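Local coordinates for protein pyridoxine 4-oxidase (Mesorhizobium loti, PDB 4HA6) that catalyses the FAD-dependent oxidation of pyridoxine to pyridoxal by molecular oxygen, as a member of the GMC oxidoreductase family, at residues 297-302 against 421-426; 341-346 against 355-360; 151-156 against 335-340. One frame throughout, in Å; residues are numbered along the deposited sequence.

Contact 1 (297-302 against 421-426); sequences GNLYAA and ELLPGT
The side-chain amide of Asn298 joins strand 297-302 to segment 421-426. With CG anti to the backbone N (chi1 -169°), its ND2 donates to Leu423 O at 2.8 Å, on a lone pair, and to Glu421 OE1 at 3.0 Å. Both acceptors lie in the amide plane, but the carboxylate, carried on an extended chain, is met from above its own plane. On the far side of the amide, OD1 takes the hydroxyl of Tyr300 (OH to OD1 2.6 Å) and a bond with Ser405 OG, so the flip of the buried amide is settled. An alanine here would lose these side-chain bonds and would probably loosen the hold on Glu421 and the Leu423 carbonyl. Leu299 O accepts from both Leu422 N (2.7 Å) and Leu423 N (3.1 Å). Leu422 then lies obliquely across Leu299, CD1 to CD1 at 3.6 Å, while its CG reaches Ala301 CB. Glu421, which ends strand 418-421, pairs with Tyr300 as an antiparallel non-hydrogen-bonded bridge, its CA 3.6 Å from Tyr300 CD1. Strand 355-362 flanks 293-302; helix 392-409 supplies Arg406 as a salt-bridge partner of Glu421, and Phe436 of helix 430-440 packs on Leu423 and Pro424.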
# COMPACT_ATOMS: atom_id res chain seq x y z
N GLY A 297 18.65 -3.10 8.64
CA GLY A 297 18.83 -1.92 7.81
C GLY A 297 20.30 -1.55 7.78
O GLY A 297 21.12 -2.21 8.43
N ASN A 298 20.65 -0.54 7.00
CA ASN A 298 22.00 0.02 7.06
C ASN A 298 22.06 0.82 8.38
O ASN A 298 21.78 2.03 8.41
CB ASN A 298 22.22 0.91 5.83
CG ASN A 298 23.67 1.32 5.63
OD1 ASN A 298 23.96 2.23 4.84
ND2 ASN A 298 24.59 0.65 6.32
N LEU A 299 22.38 0.12 9.47
CA LEU A 299 22.27 0.63 10.84
C LEU A 299 23.54 1.37 11.28
O LEU A 299 24.64 0.81 11.17
CB LEU A 299 22.05 -0.56 11.79
CG LEU A 299 21.25 -0.45 13.09
CD1 LEU A 299 22.02 -1.07 14.28
CD2 LEU A 299 20.77 0.96 13.39
N TYR A 300 23.38 2.59 11.77
CA TYR A 300 24.52 3.42 12.22
C TYR A 300 24.46 3.79 13.70
O TYR A 300 23.44 4.31 14.18
CB TYR A 300 24.60 4.72 11.40
CG TYR A 300 24.89 4.49 9.95
CD1 TYR A 300 26.21 4.48 9.49
CD2 TYR A 300 23.87 4.26 9.03
CE1 TYR A 300 26.50 4.25 8.14
CE2 TYR A 300 24.15 4.03 7.67
CZ TYR A 300 25.47 4.03 7.25
OH TYR A 300 25.78 3.81 5.92
N ALA A 301 25.55 3.55 14.42
CA ALA A 301 25.66 4.07 15.78
C ALA A 301 25.71 5.59 15.69
O ALA A 301 26.42 6.13 14.83
CB ALA A 301 26.92 3.52 16.45
N ALA A 302 24.97 6.28 16.55
CA ALA A 302 24.97 7.74 16.51
C ALA A 302 26.04 8.35 17.42
O ALA A 302 26.30 7.84 18.51
CB ALA A 302 23.60 8.31 16.84
N GLU A 421 29.25 2.73 11.26
CA GLU A 421 28.26 1.77 10.78
C GLU A 421 28.26 0.54 11.68
O GLU A 421 29.33 0.01 12.00
CB GLU A 421 28.58 1.34 9.34
CG GLU A 421 27.51 0.49 8.67
CD GLU A 421 27.93 -0.01 7.29
OE1 GLU A 421 27.62 0.66 6.28
OE2 GLU A 421 28.57 -1.07 7.21
N LEU A 422 27.08 0.11 12.10
CA LEU A 422 26.95 -1.16 12.81
C LEU A 422 26.63 -2.30 11.83
O LEU A 422 27.19 -3.39 11.93
CB LEU A 422 25.88 -1.05 13.91
CG LEU A 422 26.13 0.05 14.97
CD1 LEU A 422 24.94 0.25 15.92
CD2 LEU A 422 27.39 -0.25 15.77
N LEU A 423 25.74 -2.05 10.87
CA LEU A 423 25.35 -3.05 9.87
C LEU A 423 25.31 -2.43 8.46
O LEU A 423 24.84 -1.30 8.29
CB LEU A 423 23.98 -3.65 10.22
CG LEU A 423 23.72 -4.28 11.59
CD1 LEU A 423 22.24 -4.61 11.77
CD2 LEU A 423 24.55 -5.53 11.80
N PRO A 424 25.75 -3.18 7.42
CA PRO A 424 26.20 -4.57 7.48
C PRO A 424 27.66 -4.72 7.84
O PRO A 424 28.12 -5.83 8.06
CB PRO A 424 25.99 -5.06 6.04
CG PRO A 424 26.21 -3.86 5.20
CD PRO A 424 25.67 -2.69 6.03
N GLY A 425 28.40 -3.62 7.89
CA GLY A 425 29.80 -3.72 8.25
C GLY A 425 30.64 -4.09 7.05
O GLY A 425 30.81 -3.27 6.14
N THR A 426 31.15 -5.32 7.01
CA THR A 426 32.15 -5.71 6.02
C THR A 426 31.80 -6.90 5.10
O THR A 426 32.53 -7.90 5.07
CB THR A 426 33.50 -6.03 6.71
OG1 THR A 426 33.39 -7.26 7.45
CG2 THR A 426 33.89 -4.91 7.66

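Contact 2 (341-346 against 355-360); sequences PIVSES and AYSLLF
Two hydrogen bonds grip Ser344 OG: it accepts from Ser346 N at 3.1 Å, closing an ST turn, and it bonds to the carbonyl oxygen of Arg439, which Ser346 OG also reaches. This fixes the outer end of the irregular segment 341-346. Across to strand 355-360, the polar link is a single bond. Ser357 OG, anti to its own carbonyl carbon and beside the backbone N (chi1 -75°), donates to Ile342 O at 2.8 Å. The hydroxyl approaches from above the carbonyl plane, 43° out of it. Ile342 N is also near the hydroxyl, but its angle is too poor for a bond.

Apolar contacts lie on both sides of that bond. Toward the start of the strand, the ring of Pro341 leans over the carbonyl oxygen of Ala355; CB comes within 3.4 Å of Ala355 O and CD within 3.5 Å, and Pro341 CB also meets Ala355 CB at 3.8 Å. Further along, the CG2 methyl of Ile342 touches the CD2 methyl of Leu359 at 4.3 Å. The side chain of Leu359 lies about 5 Å from the bound pyridoxamine, so this end of the contact probably lies just beside the substrate pocket.

Strand 355-362 runs between strands 293-302 and 333-338, and Leu299 packs on Ala355, Ser357 and Val343. Ser344 is tied by its backbone to Ala296, while Phe360 is packed against helices 392-409 and 430-440.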
# COMPACT_ATOMS: atom_id res chain seq x y z
N PRO A 341 16.05 3.51 15.07
CA PRO A 341 17.04 2.47 14.77
C PRO A 341 16.41 1.13 14.35
O PRO A 341 16.52 0.13 15.06
CB PRO A 341 17.78 2.31 16.11
CG PRO A 341 16.77 2.74 17.15
CD PRO A 341 15.99 3.85 16.50
N ILE A 342 15.77 1.11 13.18
CA ILE A 342 14.96 -0.02 12.74
C ILE A 342 15.76 -1.21 12.19
O ILE A 342 16.52 -1.08 11.24
CB ILE A 342 13.93 0.46 11.68
CG1 ILE A 342 12.93 1.43 12.32
CG2 ILE A 342 13.23 -0.72 11.02
CD1 ILE A 342 11.81 1.89 11.40
N VAL A 343 15.60 -2.38 12.81
CA VAL A 343 16.23 -3.60 12.28
C VAL A 343 15.21 -4.73 12.24
O VAL A 343 14.20 -4.68 12.95
CB VAL A 343 17.45 -4.04 13.13
CG1 VAL A 343 18.45 -2.91 13.28
CG2 VAL A 343 16.99 -4.54 14.50
N SER A 344 15.47 -5.75 11.41
CA SER A 344 14.59 -6.92 11.37
C SER A 344 14.78 -7.76 12.63
O SER A 344 15.66 -7.46 13.45
CB SER A 344 14.91 -7.78 10.15
OG SER A 344 16.15 -8.46 10.32
N GLU A 345 13.98 -8.81 12.78
CA GLU A 345 14.15 -9.72 13.92
C GLU A 345 15.48 -10.47 13.90
O GLU A 345 15.87 -11.05 14.91
CB GLU A 345 12.99 -10.72 14.01
CG GLU A 345 13.14 -11.94 13.11
CD GLU A 345 12.87 -11.64 11.64
OE1 GLU A 345 12.52 -10.49 11.29
OE2 GLU A 345 13.00 -12.58 10.82
N SER A 346 16.18 -10.44 12.76
CA SER A 346 17.48 -11.10 12.65
C SER A 346 18.61 -10.40 13.42
O SER A 346 19.71 -10.94 13.52
CB SER A 346 17.90 -11.21 11.18
OG SER A 346 16.89 -11.80 10.39
N ALA A 355 21.02 5.03 17.90
CA ALA A 355 21.28 4.65 16.52
C ALA A 355 20.17 5.10 15.58
O ALA A 355 19.06 5.44 16.01
CB ALA A 355 21.49 3.12 16.41
N TYR A 356 20.51 5.13 14.29
CA TYR A 356 19.52 5.34 13.24
C TYR A 356 19.82 4.38 12.11
O TYR A 356 20.96 3.91 11.97
CB TYR A 356 19.54 6.78 12.73
CG TYR A 356 20.90 7.26 12.24
CD1 TYR A 356 21.82 7.82 13.12
CD2 TYR A 356 21.24 7.19 10.89
CE1 TYR A 356 23.05 8.28 12.67
CE2 TYR A 356 22.48 7.63 10.44
CZ TYR A 356 23.38 8.17 11.33
OH TYR A 356 24.61 8.62 10.89
N SER A 357 18.80 4.06 11.33
CA SER A 357 18.95 3.14 10.22
C SER A 357 18.62 3.85 8.92
O SER A 357 17.72 4.69 8.88
CB SER A 357 17.99 1.95 10.36
OG SER A 357 18.42 1.03 11.34
N LEU A 358 19.38 3.53 7.88
CA LEU A 358 18.99 3.89 6.53
C LEU A 358 18.35 2.64 5.95
O LEU A 358 18.93 1.55 5.98
CB LEU A 358 20.20 4.30 5.69
CG LEU A 358 21.11 5.42 6.21
CD1 LEU A 358 21.96 5.95 5.08
CD2 LEU A 358 20.34 6.54 6.88
N LEU A 359 17.13 2.79 5.44
CA LEU A 359 16.40 1.67 4.90
C LEU A 359 16.64 1.68 3.40
O LEU A 359 16.79 2.74 2.80
CB LEU A 359 14.92 1.81 5.24
CG LEU A 359 14.68 2.09 6.73
CD1 LEU A 359 13.22 2.38 7.00
CD2 LEU A 359 15.15 0.92 7.58
N PHE A 360 16.73 0.50 2.80
CA PHE A 360 17.08 0.42 1.38
C PHE A 360 16.18 -0.62 0.74
O PHE A 360 15.85 -1.66 1.37
CB PHE A 360 18.58 0.12 1.20
CG PHE A 360 19.04 -1.14 1.88
CD1 PHE A 360 19.51 -1.11 3.20
CD2 PHE A 360 18.98 -2.37 1.22
CE1 PHE A 360 19.91 -2.28 3.85
CE2 PHE A 360 19.39 -3.56 1.86
CZ PHE A 360 19.85 -3.50 3.19

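Contact 3 (151-156 against 335-340); sequences SPLARA and VGCGVA
The thiol of Cys337 meets the first turn of helix 152-163 at two points. Its SG, anti to the backbone N (chi1 179°), lies 3.9 Å from Leu153 CG and 4.0 Å from Ala154 CA, so it abuts one leucine branch point and the helix backbone. Leu153 also stands with CG anti to its backbone N (chi1 176°), which carries the side chain out toward the strand; CD2 reaches Val339 CA at 4.1 Å and Val339 CG1 at 4.3 Å. The two methyls of Val339 lie against Ser151, CG1 and CG2 each 4.1 Å from Ser151 OG. Among these residues the contact is made by van der Waals touch alone, and all of them are buried.

Further out, the helix end is set by Ser151 at the N-cap, whose OG accepts a weak capping bond from Leu153 N at 3.1 Å, bent to 125°. Ser151 O takes the regular helical bond from Arg155 N, and Ser151 N is bonded to Glu315 OE1. Glu315 also touches Ala154 and Val339, so one side chain of strand 314-320 meets both segments. Arg155 folds back with one guanidinium face over Pro152 CA and Ser151 C. The strand is held on both edges: Cys337 bonds by its backbone to Ser316, while Gly336 and Gly338 bond to Leu359 and Ser357. Phe157, one turn further along the helix, extends the packing on Cys337.

The Cys337 side chain is about 10 Å from the bound pyridoxamine. The arrangement is a helix laid by its N-terminal turn on an antiparallel sheet, consistent with the substrate-binding domain of GMC oxidoreductases.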
# COMPACT_ATOMS: atom_id res chain seq x y z
N SER A 151 13.35 16.45 10.96
CA SER A 151 14.46 16.11 11.86
C SER A 151 15.83 16.56 11.33
O SER A 151 16.12 16.42 10.14
CB SER A 151 14.47 14.60 12.09
OG SER A 151 15.72 14.18 12.59
N PRO A 152 16.68 17.11 12.21
CA PRO A 152 18.02 17.51 11.74
C PRO A 152 18.78 16.33 11.13
O PRO A 152 19.56 16.55 10.20
CB PRO A 152 18.71 18.04 13.02
CG PRO A 152 17.87 17.59 14.16
CD PRO A 152 16.46 17.47 13.62
N LEU A 153 18.55 15.11 11.62
CA LEU A 153 19.07 13.89 10.98
C LEU A 153 18.60 13.76 9.52
O LEU A 153 19.40 13.49 8.62
CB LEU A 153 18.66 12.62 11.76
CG LEU A 153 19.05 11.26 11.17
CD1 LEU A 153 20.52 11.21 10.72
CD2 LEU A 153 18.77 10.12 12.15
N ALA A 154 17.30 13.94 9.30
CA ALA A 154 16.74 13.85 7.95
C ALA A 154 17.27 14.95 7.04
O ALA A 154 17.53 14.72 5.85
CB ALA A 154 15.22 13.87 7.98
N ARG A 155 17.45 16.15 7.58
CA ARG A 155 17.99 17.23 6.76
C ARG A 155 19.43 16.92 6.36
O ARG A 155 19.87 17.27 5.26
CB ARG A 155 17.91 18.58 7.48
CG ARG A 155 16.50 19.12 7.59
CD ARG A 155 16.49 20.52 8.20
NE ARG A 155 15.93 20.52 9.55
CZ ARG A 155 16.66 20.64 10.66
NH1 ARG A 155 17.98 20.77 10.57
NH2 ARG A 155 16.07 20.63 11.85
N ALA A 156 20.15 16.26 7.25
CA ALA A 156 21.53 15.90 7.00
C ALA A 156 21.57 14.82 5.91
O ALA A 156 22.46 14.82 5.03
CB ALA A 156 22.18 15.42 8.27
N VAL A 335 16.50 4.72 -0.95
CA VAL A 335 17.17 4.69 0.34
C VAL A 335 16.45 5.70 1.21
O VAL A 335 16.32 6.86 0.84
CB VAL A 335 18.67 5.09 0.24
CG1 VAL A 335 19.27 5.22 1.64
CG2 VAL A 335 19.45 4.08 -0.58
N GLY A 336 15.96 5.25 2.36
CA GLY A 336 15.16 6.11 3.22
C GLY A 336 15.84 6.37 4.55
O GLY A 336 16.59 5.52 5.05
N CYS A 337 15.60 7.54 5.13
CA CYS A 337 16.21 7.87 6.40
C CYS A 337 15.28 7.53 7.56
O CYS A 337 14.29 8.22 7.79
CB CYS A 337 16.57 9.35 6.44
SG CYS A 337 17.33 9.85 8.00
N GLY A 338 15.58 6.45 8.28
CA GLY A 338 14.79 6.06 9.45
C GLY A 338 15.35 6.69 10.72
O GLY A 338 16.39 6.25 11.23
N VAL A 339 14.68 7.71 11.24
CA VAL A 339 15.11 8.35 12.48
C VAL A 339 15.14 7.36 13.67
O VAL A 339 15.93 7.52 14.61
CB VAL A 339 14.26 9.62 12.80
CG1 VAL A 339 14.87 10.40 13.98
CG2 VAL A 339 14.14 10.51 11.56
N ALA A 340 14.31 6.32 13.60
CA ALA A 340 14.35 5.21 14.56
C ALA A 340 15.32 4.11 14.11
O ALA A 340 15.39 3.79 12.93
CB ALA A 340 12.98 4.64 14.75

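In the fold
All three contacts reach one antiparallel sheet, in which strand 355-362 lies between 293-302 and 333-338. Contacts 1 and 2 touch through the backbone pairs Tyr300 N to Tyr356 O (2.8 Å) and Asn298 O to Leu358 N. Contacts 2 and 3 share the neighbouring strands 355-362 and 333-338, and Leu153 also packs on Tyr356. Contact 3 is wholly buried and apolar, a helix against the sheet. The other two are partly buried: contact 1 joins the end of strand 418-421 and the loop after it to strand 293-302 with a dense polar network, contact 2 a loop to strand 355-362 with one hydroxyl bond amid small apolar touches. Contact 2 comes closest to the substrate; contact 1 lies furthest from the chain's centre.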